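Local coordinates for Thg1-like uncharacterized protein (Bacillus thuringiensis, PDB 4KGM) that binds ATP and magnesium through a polymerase palm-like catalytic domain and, like its Thg1 relatives, probably adds nucleotides to the 5' end of tRNA, at residues Q62-G66 and T89-F93; L80-Y84 and Q235-L239; A108-N113 and L125-D129; R198-K204 and W217-T223. All blocks are in the same frame, centred on the assembly; numbering follows the deposited sequence.

Contact 1. Residues Q62-G66 and T89-F93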
loop_
_atom_site.group_PDB
_atom_site.type_symbol
_atom_site.label_atom_id
_atom_site.label_comp_id
_atom_site.label_asym_id
_atom_site.label_seq_id
_atom_site.Cartn_x
_atom_site.Cartn_y
_atom_site.Cartn_z
ATOM N N GLN A 62 -10.593 26.407 0.387
ATOM C CA GLN A 62 -11.400 26.834 1.524
ATOM C C GLN A 62 -11.841 25.661 2.395
ATOM O O GLN A 62 -12.121 25.834 3.581
ATOM C CB GLN A 62 -12.637 27.599 1.043
ATOM C CG GLN A 62 -12.342 28.976 0.474
ATOM C CD GLN A 62 -13.493 29.533 -0.347
ATOM O OE1 GLN A 62 -14.270 28.784 -0.942
ATOM N NE2 GLN A 62 -13.606 30.856 -0.381
ATOM N N ASN A 63 -11.906 24.471 1.806
ATOM C CA ASN A 63 -12.468 23.317 2.501
ATOM C C ASN A 63 -11.477 22.200 2.820
ATOM O O ASN A 63 -11.859 21.171 3.376
ATOM C CB ASN A 63 -13.658 22.750 1.720
ATOM C CG ASN A 63 -14.898 23.615 1.842
ATOM O OD1 ASN A 63 -15.707 23.437 2.754
ATOM N ND2 ASN A 63 -15.054 24.560 0.919
ATOM N N ILE A 64 -10.211 22.401 2.470
ATOM C CA ILE A 64 -9.190 21.386 2.717
ATOM C C ILE A 64 -8.247 21.795 3.844
ATOM O O ILE A 64 -7.560 22.815 3.755
ATOM C CB ILE A 64 -8.380 21.077 1.443
ATOM C CG1 ILE A 64 -9.271 20.392 0.404
ATOM C CG2 ILE A 64 -7.191 20.195 1.773
ATOM C CD1 ILE A 64 -8.579 20.121 -0.914
ATOM N N MET A 65 -8.224 20.994 4.906
ATOM C CA MET A 65 -7.377 21.265 6.063
ATOM C C MET A 65 -5.897 21.238 5.690
ATOM O O MET A 65 -5.396 20.238 5.175
ATOM C CB MET A 65 -7.653 20.251 7.178
ATOM C CG MET A 65 -6.796 20.442 8.421
ATOM S SD MET A 65 -7.099 19.192 9.695
ATOM C CE MET A 65 -8.881 19.298 9.856
ATOM N N GLY A 66 -5.208 22.345 5.945
ATOM C CA GLY A 66 -3.785 22.444 5.670
ATOM C C GLY A 66 -3.442 22.925 4.272
ATOM O O GLY A 66 -2.270 22.958 3.897
ATOM N N THR A 89 -0.594 20.081 14.904
ATOM C CA THR A 89 -1.325 20.102 13.641
ATOM C C THR A 89 -1.883 18.725 13.288
ATOM O O THR A 89 -1.156 17.731 13.285
ATOM C CB THR A 89 -0.439 20.590 12.478
ATOM O OG1 THR A 89 0.194 21.824 12.838
ATOM C CG2 THR A 89 -1.274 20.798 11.223
ATOM N N GLN A 90 -3.181 18.676 13.002
ATOM C CA GLN A 90 -3.837 17.438 12.597
ATOM C C GLN A 90 -3.852 17.330 11.078
ATOM O O GLN A 90 -3.619 18.315 10.379
ATOM C CB GLN A 90 -5.266 17.390 13.139
ATOM C CG GLN A 90 -5.359 17.522 14.651
ATOM C CD GLN A 90 -4.629 16.409 15.378
ATOM O OE1 GLN A 90 -5.139 15.296 15.500
ATOM N NE2 GLN A 90 -3.428 16.704 15.862
ATOM N N SER A 91 -4.124 16.133 10.571
ATOM C CA SER A 91 -4.163 15.910 9.130
ATOM C C SER A 91 -5.587 15.768 8.607
ATOM O O SER A 91 -6.457 15.215 9.283
ATOM C CB SER A 91 -3.341 14.677 8.747
ATOM O OG SER A 91 -1.953 14.941 8.840
ATOM N N TRP A 92 -5.814 16.275 7.399
ATOM C CA TRP A 92 -7.100 16.143 6.731
ATOM C C TRP A 92 -7.439 14.666 6.575
ATOM O O TRP A 92 -6.700 13.923 5.929
ATOM C CB TRP A 92 -7.056 16.813 5.357
ATOM C CG TRP A 92 -8.407 17.022 4.746
ATOM C CD1 TRP A 92 -9.564 17.325 5.403
ATOM C CD2 TRP A 92 -8.745 16.932 3.358
ATOM N NE1 TRP A 92 -10.601 17.435 4.509
ATOM C CE2 TRP A 92 -10.124 17.199 3.246
ATOM C CE3 TRP A 92 -8.015 16.656 2.197
ATOM C CZ2 TRP A 92 -10.788 17.197 2.022
ATOM C CZ3 TRP A 92 -8.676 16.653 0.982
ATOM C CH2 TRP A 92 -10.050 16.922 0.904
ATOM N N PHE A 93 -8.549 14.249 7.184
ATOM C CA PHE A 93 -8.983 12.851 7.176
ATOM C C PHE A 93 -7.913 11.906 7.729
ATOM O O PHE A 93 -7.885 10.722 7.386
ATOM C CB PHE A 93 -9.400 12.411 5.768
ATOM C CG PHE A 93 -10.640 13.091 5.257
ATOM C CD1 PHE A 93 -11.738 13.277 6.081
ATOM C CD2 PHE A 93 -10.707 13.545 3.948
ATOM C CE1 PHE A 93 -12.881 13.902 5.607
ATOM C CE2 PHE A 93 -11.844 14.172 3.470
ATOM C CZ PHE A 93 -12.932 14.350 4.301
HETATM O O HOH W 1 -3.819 18.262 6.259
#
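Trp-92 lies against the backbone and side chains of Ile-64 and Met-65, and its indole illustrates how one large ring can join the loop after a helix to a distant loop. At the root, Trp-92 CB rests 3.8 Å from Met-65 O. With CG anti to the backbone N (chi1 -166°), the ring is laid back along the 62-66 segment. Its pyrrole part comes first: CD1 touches Met-65 CB at 3.9 Å, while Met-65 N stands over the face that Ile-64 also covers. Farther out, CE3 meets Ile-64 CG2 at 3.7 Å, and the far corner, CH2, meets Ile-64 CG1 at 3.6 Å. That methylene makes a CH-pi contact over the six-membered ring, 22° off the normal. Phe-93 places CE2 over the opposite face, so the indole is held between its own neighbour and Ile-64. The backbones are joined through one water, which donates to Met-65 O (2.8 Å) and accepts from Trp-92 N (3.0 Å). Beyond it, the sulfur of Met-65 packs on the main chain of Gln-90 and Ser-91. The whole ties the turn after helix 47-63 to the loop leading into helix 97-119, with Trp-92 reaching Val-103 and Ser-104 of that helix and Ile-64 lying on strand 76-81.

Contact 2. Residues L80-Y84 and Q235-L239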
loop_
_atom_site.group_PDB
_atom_site.type_symbol
_atom_site.label_atom_id
_atom_site.label_comp_id
_atom_site.label_asym_id
_atom_site.label_seq_id
_atom_site.Cartn_x
_atom_site.Cartn_y
_atom_site.Cartn_z
ATOM N N LEU A 80 -1.326 21.884 -2.797
ATOM C CA LEU A 80 -0.285 21.644 -1.804
ATOM C C LEU A 80 -0.863 21.679 -0.397
ATOM O O LEU A 80 -1.398 22.699 0.040
ATOM C CB LEU A 80 0.838 22.677 -1.923
ATOM C CG LEU A 80 1.808 22.731 -0.736
ATOM C CD1 LEU A 80 2.570 21.422 -0.584
ATOM C CD2 LEU A 80 2.769 23.899 -0.865
ATOM N N ILE A 81 -0.748 20.558 0.308
ATOM C CA ILE A 81 -1.234 20.464 1.679
ATOM C C ILE A 81 -0.077 20.214 2.641
ATOM O O ILE A 81 0.743 19.323 2.418
ATOM C CB ILE A 81 -2.259 19.326 1.836
ATOM C CG1 ILE A 81 -3.303 19.385 0.718
ATOM C CG2 ILE A 81 -2.929 19.398 3.197
ATOM C CD1 ILE A 81 -4.282 18.235 0.745
ATOM N N THR A 82 -0.008 21.011 3.700
ATOM C CA THR A 82 0.986 20.804 4.746
ATOM C C THR A 82 0.286 20.530 6.069
ATOM O O THR A 82 -0.767 21.101 6.348
ATOM C CB THR A 82 1.923 22.018 4.909
ATOM O OG1 THR A 82 1.172 23.150 5.363
ATOM C CG2 THR A 82 2.604 22.350 3.591
ATOM N N ASN A 83 0.873 19.656 6.881
ATOM C CA ASN A 83 0.273 19.273 8.153
ATOM C C ASN A 83 1.262 19.345 9.313
ATOM O O ASN A 83 1.136 18.607 10.289
ATOM C CB ASN A 83 -0.311 17.864 8.059
ATOM C CG ASN A 83 0.707 16.847 7.582
ATOM O OD1 ASN A 83 1.886 17.164 7.410
ATOM N ND2 ASN A 83 0.258 15.614 7.365
ATOM N N TYR A 84 2.243 20.233 9.199
ATOM C CA TYR A 84 3.281 20.353 10.216
ATOM C C TYR A 84 3.526 21.803 10.620
ATOM O O TYR A 84 4.631 22.162 11.027
ATOM C CB TYR A 84 4.581 19.714 9.724
ATOM C CG TYR A 84 4.984 20.134 8.328
ATOM C CD1 TYR A 84 4.588 19.395 7.218
ATOM C CD2 TYR A 84 5.762 21.267 8.117
ATOM C CE1 TYR A 84 4.953 19.774 5.939
ATOM C CE2 TYR A 84 6.131 21.651 6.840
ATOM C CZ TYR A 84 5.724 20.901 5.756
ATOM O OH TYR A 84 6.090 21.279 4.483
ATOM N N GLN A 235 7.701 29.241 0.505
ATOM C CA GLN A 235 7.203 30.023 1.632
ATOM C C GLN A 235 6.161 29.242 2.424
ATOM O O GLN A 235 5.922 29.521 3.600
ATOM C CB GLN A 235 6.595 31.341 1.146
ATOM C CG GLN A 235 5.462 31.166 0.149
ATOM C CD GLN A 235 4.805 32.479 -0.232
ATOM O OE1 GLN A 235 4.643 33.371 0.601
ATOM N NE2 GLN A 235 4.423 32.603 -1.498
ATOM N N PHE A 236 5.536 28.267 1.770
ATOM C CA PHE A 236 4.519 27.445 2.410
ATOM C C PHE A 236 5.104 26.102 2.838
ATOM O O PHE A 236 4.490 25.363 3.607
ATOM C CB PHE A 236 3.339 27.213 1.462
ATOM C CG PHE A 236 2.728 28.478 0.923
ATOM C CD1 PHE A 236 2.003 29.320 1.749
ATOM C CD2 PHE A 236 2.863 28.814 -0.414
ATOM C CE1 PHE A 236 1.435 30.480 1.254
ATOM C CE2 PHE A 236 2.297 29.972 -0.916
ATOM C CZ PHE A 236 1.583 30.805 -0.081
ATOM N N VAL A 237 6.295 25.796 2.334
ATOM C CA VAL A 237 6.936 24.508 2.579
ATOM C C VAL A 237 7.736 24.500 3.880
ATOM O O VAL A 237 7.627 23.571 4.680
ATOM C CB VAL A 237 7.863 24.123 1.415
ATOM C CG1 VAL A 237 8.501 22.770 1.667
ATOM C CG2 VAL A 237 7.085 24.117 0.110
ATOM N N TYR A 238 8.541 25.537 4.083
ATOM C CA TYR A 238 9.339 25.660 5.299
ATOM C C TYR A 238 8.709 26.664 6.262
ATOM O O TYR A 238 8.716 27.870 6.011
ATOM C CB TYR A 238 10.776 26.061 4.960
ATOM C CG TYR A 238 11.450 25.127 3.975
ATOM C CD1 TYR A 238 12.117 23.989 4.411
ATOM C CD2 TYR A 238 11.416 25.384 2.610
ATOM C CE1 TYR A 238 12.733 23.133 3.513
ATOM C CE2 TYR A 238 12.029 24.534 1.706
ATOM C CZ TYR A 238 12.686 23.410 2.161
ATOM O OH TYR A 238 13.299 22.561 1.263
ATOM N N LEU A 239 8.166 26.156 7.362
ATOM C CA LEU A 239 7.445 26.987 8.323
ATOM C C LEU A 239 8.379 27.838 9.179
ATOM O O LEU A 239 8.294 29.066 9.168
ATOM C CB LEU A 239 6.555 26.120 9.217
#
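Val-237 O is gripped by two groups, the hydroxyl of Tyr-84 and the side-chain amide of Gln-137, and so shows how a carbonyl at the end of helix 231-237 can be held by the loop that leaves strand 76-81 of the palm-like sheet. Tyr-84 OH donates to Val-237 O at 2.8 Å, in the carbonyl plane and on a lone pair, with a C=O...donor angle of 129°. The oxygen also lies in the plane of the phenol ring, at its edge, and Tyr-84 CE2 comes within 3.3 Å of it. The tyrosine reaches this position because its CG sits between the backbone N and the carbonyl carbon (chi1 48°), which turns the ring toward helix 231-237. One residue earlier in the helix, Thr-82 CG2 packs 3.6 Å from Phe-236 O; the threonine hydroxyl is engaged by Asp-85. The apolar end of the contact belongs to Leu-80 on strand 76-81. Its side chain also packs on Val-140 and Phe-144 of helix 140-160, and Val-237 lies on that same Val-140, so three elements share one buried patch. Within it a single leucine methyl bridges two helix residues: Leu-80 CD2 lies 4.1 Å from Phe-236 CB and 4.4 Å from Val-237 CG2.

Contact 3. Residues A108-N113 and L125-D129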
loop_
_atom_site.group_PDB
_atom_site.type_symbol
_atom_site.label_atom_id
_atom_site.label_comp_id
_atom_site.label_asym_id
_atom_site.label_seq_id
_atom_site.Cartn_x
_atom_site.Cartn_y
_atom_site.Cartn_z
ATOM N N ALA A 108 -14.365 19.067 -6.123
ATOM C CA ALA A 108 -14.085 19.682 -7.414
ATOM C C ALA A 108 -15.271 19.485 -8.351
ATOM O O ALA A 108 -15.686 20.413 -9.040
ATOM C CB ALA A 108 -12.817 19.098 -8.021
ATOM N N THR A 109 -15.816 18.274 -8.356
ATOM C CA THR A 109 -16.966 17.940 -9.186
ATOM C C THR A 109 -18.191 18.788 -8.846
ATOM O O THR A 109 -18.875 19.292 -9.738
ATOM C CB THR A 109 -17.330 16.451 -9.048
ATOM O OG1 THR A 109 -16.220 15.646 -9.466
ATOM C CG2 THR A 109 -18.542 16.109 -9.897
ATOM N N ALA A 110 -18.458 18.950 -7.553
ATOM C CA ALA A 110 -19.640 19.675 -7.095
ATOM C C ALA A 110 -19.620 21.145 -7.511
ATOM O O ALA A 110 -20.573 21.645 -8.111
ATOM C CB ALA A 110 -19.789 19.551 -5.583
ATOM N N LYS A 111 -18.529 21.832 -7.190
ATOM C CA LYS A 111 -18.410 23.254 -7.481
ATOM C C LYS A 111 -18.359 23.530 -8.981
ATOM O O LYS A 111 -19.045 24.427 -9.473
ATOM C CB LYS A 111 -17.181 23.847 -6.783
ATOM C CG LYS A 111 -16.927 25.324 -7.081
ATOM C CD LYS A 111 -18.156 26.186 -6.804
ATOM C CE LYS A 111 -18.583 26.122 -5.345
ATOM N NZ LYS A 111 -19.847 26.874 -5.099
ATOM N N PHE A 112 -17.553 22.753 -9.698
ATOM C CA PHE A 112 -17.360 22.952 -11.131
ATOM C C PHE A 112 -18.668 22.819 -11.904
ATOM O O PHE A 112 -19.026 23.700 -12.687
ATOM C CB PHE A 112 -16.326 21.964 -11.676
ATOM C CG PHE A 112 -15.906 22.242 -13.089
ATOM C CD1 PHE A 112 -14.868 23.119 -13.354
ATOM C CD2 PHE A 112 -16.540 21.620 -14.152
ATOM C CE1 PHE A 112 -14.476 23.376 -14.653
ATOM C CE2 PHE A 112 -16.150 21.874 -15.453
ATOM C CZ PHE A 112 -15.117 22.751 -15.702
ATOM N N ASN A 113 -19.377 21.717 -11.682
ATOM C CA ASN A 113 -20.659 21.493 -12.337
ATOM C C ASN A 113 -21.670 22.593 -12.021
ATOM O O ASN A 113 -22.402 23.037 -12.903
ATOM C CB ASN A 113 -21.227 20.121 -11.964
ATOM C CG ASN A 113 -20.649 19.001 -12.808
ATOM O OD1 ASN A 113 -20.535 19.121 -14.029
ATOM N ND2 ASN A 113 -20.280 17.900 -12.161
ATOM N N LEU A 125 -22.586 16.325 -17.723
ATOM C CA LEU A 125 -21.938 16.304 -16.418
ATOM C C LEU A 125 -20.426 16.145 -16.537
ATOM O O LEU A 125 -19.936 15.274 -17.256
ATOM C CB LEU A 125 -22.526 15.194 -15.546
ATOM C CG LEU A 125 -23.977 15.417 -15.121
ATOM C CD1 LEU A 125 -24.497 14.233 -14.322
ATOM C CD2 LEU A 125 -24.090 16.707 -14.321
ATOM N N ALA A 126 -19.695 17.003 -15.832
ATOM C CA ALA A 126 -18.241 16.917 -15.790
ATOM C C ALA A 126 -17.804 16.064 -14.608
ATOM O O ALA A 126 -18.361 16.174 -13.514
ATOM C CB ALA A 126 -17.629 18.305 -15.697
ATOM N N THR A 127 -16.815 15.204 -14.833
ATOM C CA THR A 127 -16.268 14.374 -13.765
ATOM C C THR A 127 -14.757 14.540 -13.657
ATOM O O THR A 127 -14.100 14.995 -14.594
ATOM C CB THR A 127 -16.610 12.885 -13.960
ATOM O OG1 THR A 127 -16.200 12.464 -15.266
ATOM C CG2 THR A 127 -18.106 12.656 -13.800
ATOM N N PHE A 128 -14.215 14.170 -12.501
ATOM C CA PHE A 128 -12.793 14.328 -12.230
ATOM C C PHE A 128 -12.244 13.092 -11.528
ATOM O O PHE A 128 -12.983 12.356 -10.875
ATOM C CB PHE A 128 -12.555 15.545 -11.333
ATOM C CG PHE A 128 -12.968 16.851 -11.949
ATOM C CD1 PHE A 128 -14.284 17.280 -11.888
ATOM C CD2 PHE A 128 -12.033 17.663 -12.569
ATOM C CE1 PHE A 128 -14.662 18.483 -12.450
ATOM C CE2 PHE A 128 -12.405 18.867 -13.132
ATOM C CZ PHE A 128 -13.721 19.278 -13.073
ATOM N N ASP A 129 -10.941 12.867 -11.660
ATOM C CA ASP A 129 -10.273 11.849 -10.867
ATOM C C ASP A 129 -9.423 12.555 -9.822
ATOM O O ASP A 129 -9.207 13.764 -9.908
ATOM C CB ASP A 129 -9.404 10.944 -11.741
ATOM C CG ASP A 129 -8.002 11.485 -11.928
ATOM O OD1 ASP A 129 -7.853 12.678 -12.269
ATOM O OD2 ASP A 129 -7.043 10.714 -11.726
#
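The amide of Asn-113 reads both main-chain polar groups of Ala-126, in the way a neighbouring strand might. Ala-126 N gives its hydrogen to Asn-113 OD1 at 2.9 Å, nearly straight at 162° and on a lone pair in the carbonyl plane. In return Asn-113 ND2 donates to Ala-126 O, also at 2.9 Å and on a lone pair, although that oxygen is tilted 19° from the plane of the amide. Two such bonds fix the rotation of the amide about its CB-CG bond and satisfy both main-chain polar atoms of the buried Ala-126. A turn earlier in the helix, Thr-109 lays its methyl CG2 3.6 Å from the same Ala-126 O; its hydroxyl pairs with Ala-105 O and with Ser-106 of the second subunit. Beside these bonds, two rings form an edge-to-face pair, with Phe-128 CZ pointing at the face of Phe-112 and lying 3.7 Å from its CG. The planes stand at 79° and the centroids 5.3 Å apart. Ala-126 CB fills in beside them, 3.8 Å from Phe-112 CD2. Phe-53 and Phe-34 extend the aromatic cluster. Helix 97-119 is thereby packed on outer strand 128-134, as the second helix is on the last strand of the ferredoxin-like beta-alpha-beta-beta-alpha-beta core characteristic of polymerase palm domains.

Contact 4. Residues R198-K204 and W217-T223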
loop_
_atom_site.group_PDB
_atom_site.type_symbol
_atom_site.label_atom_id
_atom_site.label_comp_id
_atom_site.label_asym_id
_atom_site.label_seq_id
_atom_site.Cartn_x
_atom_site.Cartn_y
_atom_site.Cartn_z
ATOM N N ARG A 198 1.411 29.664 -18.800
ATOM C CA ARG A 198 1.983 28.798 -17.773
ATOM C C ARG A 198 1.050 28.582 -16.579
ATOM O O ARG A 198 1.501 28.227 -15.489
ATOM C CB ARG A 198 3.316 29.370 -17.288
ATOM C CG ARG A 198 3.200 30.767 -16.695
ATOM C CD ARG A 198 4.499 31.202 -16.039
ATOM N NE ARG A 198 4.375 32.510 -15.403
ATOM C CZ ARG A 198 4.725 33.656 -15.978
ATOM N NH1 ARG A 198 5.228 33.658 -17.205
ATOM N NH2 ARG A 198 4.575 34.800 -15.326
ATOM N N GLY A 199 -0.246 28.800 -16.786
ATOM C CA GLY A 199 -1.229 28.627 -15.729
ATOM C C GLY A 199 -1.073 29.639 -14.609
ATOM O O GLY A 199 -0.205 30.509 -14.666
ATOM N N ILE A 200 -1.917 29.527 -13.586
ATOM C CA ILE A 200 -1.839 30.422 -12.434
ATOM C C ILE A 200 -2.028 29.692 -11.108
ATOM O O ILE A 200 -2.420 28.525 -11.077
ATOM C CB ILE A 200 -2.859 31.579 -12.531
ATOM C CG1 ILE A 200 -4.194 31.082 -13.094
ATOM C CG2 ILE A 200 -2.309 32.706 -13.389
ATOM C CD1 ILE A 200 -5.105 30.434 -12.070
ATOM N N CYS A 201 -1.752 30.396 -10.016
ATOM C CA CYS A 201 -1.928 29.842 -8.681
ATOM C C CYS A 201 -3.066 30.523 -7.931
ATOM O O CYS A 201 -3.505 31.613 -8.300
ATOM C CB CYS A 201 -0.635 29.961 -7.870
ATOM S SG CYS A 201 0.622 28.736 -8.273
ATOM N N ILE A 202 -3.538 29.863 -6.880
ATOM C CA ILE A 202 -4.543 30.429 -5.989
ATOM C C ILE A 202 -3.963 30.490 -4.584
ATOM O O ILE A 202 -3.673 29.458 -3.982
ATOM C CB ILE A 202 -5.816 29.571 -5.959
ATOM C CG1 ILE A 202 -6.279 29.257 -7.384
ATOM C CG2 ILE A 202 -6.908 30.266 -5.163
ATOM C CD1 ILE A 202 -6.616 30.473 -8.201
ATOM N N ILE A 203 -3.786 31.703 -4.068
ATOM C CA ILE A 203 -3.164 31.900 -2.764
ATOM C C ILE A 203 -4.069 32.725 -1.856
ATOM O O ILE A 203 -4.796 33.600 -2.324
ATOM C CB ILE A 203 -1.789 32.602 -2.901
ATOM C CG1 ILE A 203 -0.852 31.776 -3.782
ATOM C CG2 ILE A 203 -1.142 32.829 -1.540
ATOM C CD1 ILE A 203 0.592 32.217 -3.705
ATOM N N LYS A 204 -4.037 32.429 -0.561
ATOM C CA LYS A 204 -4.736 33.237 0.424
ATOM C C LYS A 204 -4.126 34.633 0.482
ATOM O O LYS A 204 -2.930 34.787 0.729
ATOM C CB LYS A 204 -4.671 32.579 1.803
ATOM C CG LYS A 204 -5.311 33.399 2.911
ATOM C CD LYS A 204 -5.239 32.679 4.248
ATOM C CE LYS A 204 -5.978 31.352 4.201
ATOM N NZ LYS A 204 -5.901 30.630 5.500
ATOM N N TRP A 217 -9.019 33.582 -0.445
ATOM C CA TRP A 217 -8.306 32.940 -1.540
ATOM C C TRP A 217 -8.574 33.699 -2.832
ATOM O O TRP A 217 -9.725 33.976 -3.170
ATOM C CB TRP A 217 -8.729 31.477 -1.676
ATOM C CG TRP A 217 -8.394 30.649 -0.473
ATOM C CD1 TRP A 217 -9.193 30.410 0.606
ATOM C CD2 TRP A 217 -7.165 29.957 -0.223
ATOM N NE1 TRP A 217 -8.542 29.608 1.511
ATOM C CE2 TRP A 217 -7.294 29.316 1.026
ATOM C CE3 TRP A 217 -5.971 29.812 -0.935
ATOM C CZ2 TRP A 217 -6.274 28.545 1.579
ATOM C CZ3 TRP A 217 -4.959 29.046 -0.384
ATOM C CH2 TRP A 217 -5.116 28.422 0.861
ATOM N N SER A 218 -7.509 34.040 -3.549
ATOM C CA SER A 218 -7.638 34.852 -4.752
ATOM C C SER A 218 -6.778 34.319 -5.889
ATOM O O SER A 218 -5.796 33.614 -5.662
ATOM C CB SER A 218 -7.257 36.304 -4.458
ATOM O OG SER A 218 -8.034 36.832 -3.396
ATOM N N VAL A 219 -7.156 34.663 -7.115
ATOM C CA VAL A 219 -6.368 34.299 -8.282
ATOM C C VAL A 219 -5.240 35.303 -8.459
ATOM O O VAL A 219 -5.480 36.508 -8.546
ATOM C CB VAL A 219 -7.225 34.284 -9.560
ATOM C CG1 VAL A 219 -6.379 33.876 -10.758
ATOM C CG2 VAL A 219 -8.414 33.354 -9.397
ATOM N N ASP A 220 -4.008 34.810 -8.500
ATOM C CA ASP A 220 -2.859 35.674 -8.732
ATOM C C ASP A 220 -2.428 35.597 -10.191
ATOM O O ASP A 220 -1.784 34.634 -10.607
ATOM C CB ASP A 220 -1.693 35.293 -7.818
ATOM C CG ASP A 220 -0.498 36.214 -7.986
ATOM O OD1 ASP A 220 -0.707 37.424 -8.214
ATOM O OD2 ASP A 220 0.649 35.728 -7.896
ATOM N N HIS A 221 -2.791 36.614 -10.965
ATOM C CA HIS A 221 -2.433 36.661 -12.378
ATOM C C HIS A 221 -0.990 37.122 -12.560
ATOM O O HIS A 221 -0.457 37.111 -13.670
ATOM C CB HIS A 221 -3.397 37.561 -13.151
ATOM C CG HIS A 221 -4.809 37.063 -13.158
ATOM N ND1 HIS A 221 -5.242 36.069 -14.010
ATOM C CD2 HIS A 221 -5.884 37.416 -12.415
ATOM C CE1 HIS A 221 -6.523 35.832 -13.792
ATOM N NE2 HIS A 221 -6.936 36.636 -12.829
ATOM N N GLU A 222 -0.367 37.526 -11.458
ATOM C CA GLU A 222 1.048 37.868 -11.457
ATOM C C GLU A 222 1.860 36.684 -10.938
ATOM O O GLU A 222 2.968 36.854 -10.429
ATOM C CB GLU A 222 1.304 39.106 -10.597
ATOM N N THR A 223 1.291 35.487 -11.067
ATOM C CA THR A 223 1.972 34.261 -10.665
ATOM C C THR A 223 3.242 34.083 -11.483
ATOM O O THR A 223 3.187 33.961 -12.707
ATOM C CB THR A 223 1.073 33.025 -10.854
ATOM O OG1 THR A 223 -0.116 33.168 -10.068
ATOM C CG2 THR A 223 1.807 31.764 -10.427
#
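Trp-217 presents one face of its indole to Lys-204, whose aliphatic chain runs across it. Lys-204 CB stands over the six-membered ring, 4.0 Å from its centroid and only 5° off the normal, and the bend at chi3 brings CE down to 3.9 Å from Trp-217 CZ2. Ile-202 O lies at the ring edge, and helix 47-63 meets the indole through Ala-61 and Gln-62. At the other end the guanidinium of Arg-198 turns its edge to Thr-223 O. Arg-198 NE (3.3 Å) and NH2 (3.1 Å) both donate to Thr-223 O, approaching from opposite faces of the carbonyl plane, while the oxygen itself stays in the guanidinium plane. Between these flat groups the strands pair: Ser-218 N binds Ile-203 O at 3.0 Å, and Ile-203 N returns a bond to Ser-218 O at 3.2 Å. Ile-202 and Val-219, a non-hydrogen-bonded pair, touch through CD1 and CG2 at 3.6 Å, on the same side of the sheet as Lys-204 and Trp-217. With strand directions 143° apart, this is a twisted antiparallel beta hairpin, which adds two strands to the palm-like sheet beyond strand 67-73.

Contacts 1 and 2 adjoin, their centres 12 Å apart: Gly-66 O lies 3.0 Å from Thr-82 N and Ser-91 OG 2.7 Å from Asn-83 ND2, both probable hydrogen bonds. Contact 4 packs against each, through Gln-62 CG on Trp-217 CD1 at 3.5 Å and Phe-236 CZ on Ile-203 CG2 at 3.7 Å. Contact 3 touches none of them, but is the one nearest the active site: the side chain of Phe-128 is about 7 Å from a magnesium ion, and Asp-129 pairs through its backbone with Asp-30, a ligand of both metals. Contacts 2, 3 and 4 all reach the same six-stranded sheet, at different strands.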